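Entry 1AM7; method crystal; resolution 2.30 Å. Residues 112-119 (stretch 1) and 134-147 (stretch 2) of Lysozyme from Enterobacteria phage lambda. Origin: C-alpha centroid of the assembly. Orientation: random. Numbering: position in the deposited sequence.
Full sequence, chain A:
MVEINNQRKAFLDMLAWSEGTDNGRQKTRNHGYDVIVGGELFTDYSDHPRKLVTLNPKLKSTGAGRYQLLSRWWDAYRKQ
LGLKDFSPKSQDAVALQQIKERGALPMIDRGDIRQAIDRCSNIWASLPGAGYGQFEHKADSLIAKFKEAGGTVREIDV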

# COMPACT_ATOMS: atom_id res chain seq x y z
N ASP A 112 14.79 21.08 11.46
CA ASP A 112 14.71 19.67 11.08
C ASP A 112 14.25 19.62 9.63
O ASP A 112 13.14 19.18 9.32
CB ASP A 112 13.72 18.91 11.98
CG ASP A 112 14.30 18.61 13.35
OD1 ASP A 112 15.53 18.45 13.47
OD2 ASP A 112 13.52 18.54 14.33
N ILE A 113 15.13 20.06 8.74
CA ILE A 113 14.82 20.14 7.32
C ILE A 113 14.56 18.82 6.61
O ILE A 113 13.66 18.73 5.76
CB ILE A 113 15.88 21.00 6.58
CG1 ILE A 113 16.03 22.33 7.32
CG2 ILE A 113 15.46 21.27 5.14
CD1 ILE A 113 14.72 23.01 7.64
N ARG A 114 15.32 17.78 6.96
CA ARG A 114 15.15 16.46 6.35
C ARG A 114 13.69 15.99 6.56
O ARG A 114 13.05 15.50 5.64
CB ARG A 114 16.13 15.49 7.00
CG ARG A 114 16.71 14.49 6.06
CD ARG A 114 17.84 13.71 6.72
NE ARG A 114 18.99 14.56 7.00
CZ ARG A 114 19.98 14.81 6.13
NH1 ARG A 114 19.98 14.26 4.92
NH2 ARG A 114 20.95 15.66 6.47
N GLN A 115 13.16 16.20 7.76
CA GLN A 115 11.78 15.81 8.10
C GLN A 115 10.79 16.65 7.33
O GLN A 115 9.79 16.14 6.83
CB GLN A 115 11.47 16.01 9.60
CG GLN A 115 12.04 14.98 10.58
CD GLN A 115 13.57 15.03 10.72
OE1 GLN A 115 14.22 13.99 10.88
NE2 GLN A 115 14.15 16.24 10.66
N ALA A 116 11.02 17.97 7.30
CA ALA A 116 10.15 18.89 6.59
C ALA A 116 10.06 18.50 5.11
O ALA A 116 8.98 18.47 4.53
CB ALA A 116 10.66 20.32 6.74
N ILE A 117 11.19 18.14 4.52
CA ILE A 117 11.24 17.75 3.11
C ILE A 117 10.37 16.53 2.89
O ILE A 117 9.55 16.48 1.97
CB ILE A 117 12.68 17.47 2.68
CG1 ILE A 117 13.46 18.79 2.59
CG2 ILE A 117 12.71 16.71 1.38
CD1 ILE A 117 14.94 18.58 2.39
N ASP A 118 10.52 15.53 3.76
CA ASP A 118 9.74 14.31 3.66
C ASP A 118 8.24 14.60 3.79
O ASP A 118 7.43 14.05 3.05
CB ASP A 118 10.17 13.30 4.72
CG ASP A 118 9.28 12.07 4.73
OD1 ASP A 118 9.25 11.33 3.73
OD2 ASP A 118 8.57 11.85 5.73
N ARG A 119 7.87 15.42 4.76
CA ARG A 119 6.46 15.77 4.96
C ARG A 119 5.88 16.50 3.76
O ARG A 119 4.70 16.35 3.47
CB ARG A 119 6.27 16.67 6.18
CG ARG A 119 6.32 15.93 7.47
CD ARG A 119 5.14 14.99 7.57
NE ARG A 119 4.21 15.47 8.58
CZ ARG A 119 4.31 15.20 9.87
NH1 ARG A 119 5.29 14.41 10.32
NH2 ARG A 119 3.46 15.75 10.73
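Stretch 2, residues 134-147: QFEHKADSLIAKFK

Stretch 2 is helical from Phe 135 to Lys 147, with Gln 134 at its N-cap position, and it packs obliquely on the helix that begins at Ile 113. The two axes approach to 10.3 Å, and their N-to-C directions differ by 113°, so the second helix runs across the first and partly against it. As stretch 1 advances, the nearest CA pairs therefore fall earlier in stretch 2: Ile 113 CA lies 7.0 Å from Ile 143 CA, Arg 114 CA 6.3 Å from Ala 139 CA, and Asp 118 CA 8.7 Å from Phe 135 CA.

Asp 112, just before the first helix, points away and takes no part. Ile 113 points toward stretch 2, and its branched, apolar side chain touches two residues: Ile 113 CB lies 3.4 Å from Ile 143 CD1, and Ile 113 CD1 lies 3.5 Å from Phe 146 CZ. Ile 113 CG1 also sits over the face of the Phe 146 ring, 3.8 Å from its centroid, in a CH-pi contact.

The CA-to-CB bond of Arg 114 points sideways, but the end of the long side chain comes nearer and sits among Glu 136, Ala 139, Asp 140 and Ile 143. There Arg 114 NH1 makes salt bridges to Glu 136 OE1 at 2.9 Å and Asp 140 OD1 at 3.1 Å; the latter is also a nearly straight hydrogen bond. The small Ala 139 leaves its CB 3.7 Å from Arg 114 NH1, while Arg 114 CG lies beside the Phe 135 ring, 3.6 Å from Phe 135 CE2.

Gln 115, polar and exposed, points away, and neither it nor Ala 116 contacts stretch 2. One turn after Ile 113, Ile 117 again points toward stretch 2, Ile 117 CD1 3.9 Å from Leu 142 CD1 and Ile 117 CG2 4.3 Å from Phe 135 CE1, apolar contacts suited to a buried site. Asp 118 CB lies 4.1 Å from Phe 135 CZ; its OD1 is hydrogen-bonded elsewhere in the structure, so the acid can sit beside the ring with that oxygen satisfied. Arg 119 lies beyond reach.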

# COMPACT_ATOMS: atom_id res chain seq x y z
N GLN A 134 16.58 6.83 -3.04
CA GLN A 134 17.73 7.69 -2.75
C GLN A 134 17.45 8.94 -1.90
O GLN A 134 18.06 9.98 -2.11
CB GLN A 134 18.42 8.07 -4.08
CG GLN A 134 18.62 6.90 -5.09
CD GLN A 134 19.89 6.04 -4.86
OE1 GLN A 134 20.54 5.63 -5.83
NE2 GLN A 134 20.21 5.73 -3.61
N PHE A 135 16.59 8.80 -0.89
CA PHE A 135 16.23 9.94 -0.03
C PHE A 135 17.41 10.74 0.52
O PHE A 135 17.53 11.94 0.25
CB PHE A 135 15.31 9.51 1.14
CG PHE A 135 14.86 10.66 2.03
CD1 PHE A 135 13.86 11.54 1.61
CD2 PHE A 135 15.46 10.88 3.26
CE1 PHE A 135 13.47 12.63 2.40
CE2 PHE A 135 15.08 11.97 4.07
CZ PHE A 135 14.09 12.85 3.63
N GLU A 136 18.27 10.08 1.28
CA GLU A 136 19.42 10.74 1.89
C GLU A 136 20.31 11.54 0.94
O GLU A 136 20.69 12.65 1.25
CB GLU A 136 20.25 9.75 2.73
CG GLU A 136 19.52 9.21 3.98
CD GLU A 136 19.16 10.29 5.02
OE1 GLU A 136 19.70 11.42 4.95
OE2 GLU A 136 18.33 10.00 5.91
N HIS A 137 20.59 11.01 -0.25
CA HIS A 137 21.43 11.76 -1.17
C HIS A 137 20.73 13.02 -1.73
O HIS A 137 21.38 14.06 -1.86
CB HIS A 137 21.97 10.89 -2.32
CG HIS A 137 22.84 11.66 -3.28
ND1 HIS A 137 24.06 12.19 -2.91
CD2 HIS A 137 22.63 12.05 -4.56
CE1 HIS A 137 24.56 12.88 -3.92
NE2 HIS A 137 23.72 12.81 -4.93
N LYS A 138 19.46 12.92 -2.10
CA LYS A 138 18.75 14.09 -2.63
C LYS A 138 18.56 15.12 -1.53
O LYS A 138 18.71 16.32 -1.76
CB LYS A 138 17.39 13.70 -3.23
CG LYS A 138 17.45 12.66 -4.34
CD LYS A 138 16.09 11.93 -4.50
CE LYS A 138 16.23 10.57 -5.21
NZ LYS A 138 15.05 9.65 -5.00
N ALA A 139 18.24 14.67 -0.32
CA ALA A 139 18.05 15.59 0.80
C ALA A 139 19.31 16.41 1.04
O ALA A 139 19.23 17.61 1.32
CB ALA A 139 17.64 14.83 2.05
N ASP A 140 20.48 15.80 0.87
CA ASP A 140 21.75 16.49 1.05
C ASP A 140 21.95 17.69 0.14
O ASP A 140 22.45 18.74 0.59
CB ASP A 140 22.92 15.53 0.91
CG ASP A 140 23.19 14.74 2.18
OD1 ASP A 140 22.44 14.94 3.18
OD2 ASP A 140 24.14 13.92 2.18
N SER A 141 21.59 17.56 -1.14
CA SER A 141 21.74 18.69 -2.04
C SER A 141 20.75 19.82 -1.69
O SER A 141 21.11 21.00 -1.81
CB SER A 141 21.69 18.27 -3.52
OG SER A 141 20.48 17.64 -3.89
N LEU A 142 19.55 19.47 -1.22
CA LEU A 142 18.51 20.42 -0.81
C LEU A 142 18.91 21.17 0.46
O LEU A 142 18.71 22.38 0.58
CB LEU A 142 17.19 19.69 -0.56
CG LEU A 142 16.53 19.15 -1.82
CD1 LEU A 142 15.41 18.22 -1.43
CD2 LEU A 142 16.02 20.29 -2.65
N ILE A 143 19.51 20.44 1.40
CA ILE A 143 19.96 21.02 2.66
C ILE A 143 21.03 22.07 2.39
O ILE A 143 21.07 23.12 3.05
CB ILE A 143 20.53 19.93 3.58
CG1 ILE A 143 19.45 18.90 3.91
CG2 ILE A 143 21.13 20.55 4.85
CD1 ILE A 143 18.35 19.39 4.80
N ALA A 144 21.90 21.78 1.42
CA ALA A 144 22.96 22.71 1.04
C ALA A 144 22.34 24.04 0.56
O ALA A 144 22.75 25.12 0.98
CB ALA A 144 23.83 22.11 -0.04
N LYS A 145 21.34 23.93 -0.32
CA LYS A 145 20.65 25.11 -0.84
C LYS A 145 19.94 25.87 0.26
O LYS A 145 19.93 27.10 0.28
CB LYS A 145 19.63 24.70 -1.90
CG LYS A 145 20.29 24.28 -3.16
CD LYS A 145 21.16 25.41 -3.68
CE LYS A 145 22.27 24.88 -4.59
NZ LYS A 145 23.08 25.99 -5.16
N PHE A 146 19.33 25.13 1.18
CA PHE A 146 18.63 25.73 2.30
C PHE A 146 19.61 26.55 3.12
O PHE A 146 19.30 27.68 3.49
CB PHE A 146 17.98 24.64 3.16
CG PHE A 146 17.30 25.16 4.39
CD1 PHE A 146 16.03 25.69 4.32
CD2 PHE A 146 17.94 25.11 5.63
CE1 PHE A 146 15.39 26.18 5.47
CE2 PHE A 146 17.31 25.59 6.78
CZ PHE A 146 16.03 26.13 6.69
N LYS A 147 20.78 25.98 3.38
CA LYS A 147 21.80 26.69 4.16
C LYS A 147 22.34 27.93 3.46
O LYS A 147 22.56 28.96 4.11
CB LYS A 147 22.93 25.75 4.61
CG LYS A 147 22.49 24.79 5.71
CD LYS A 147 23.63 24.01 6.30
CE LYS A 147 24.27 23.10 5.28
NZ LYS A 147 25.27 22.19 5.90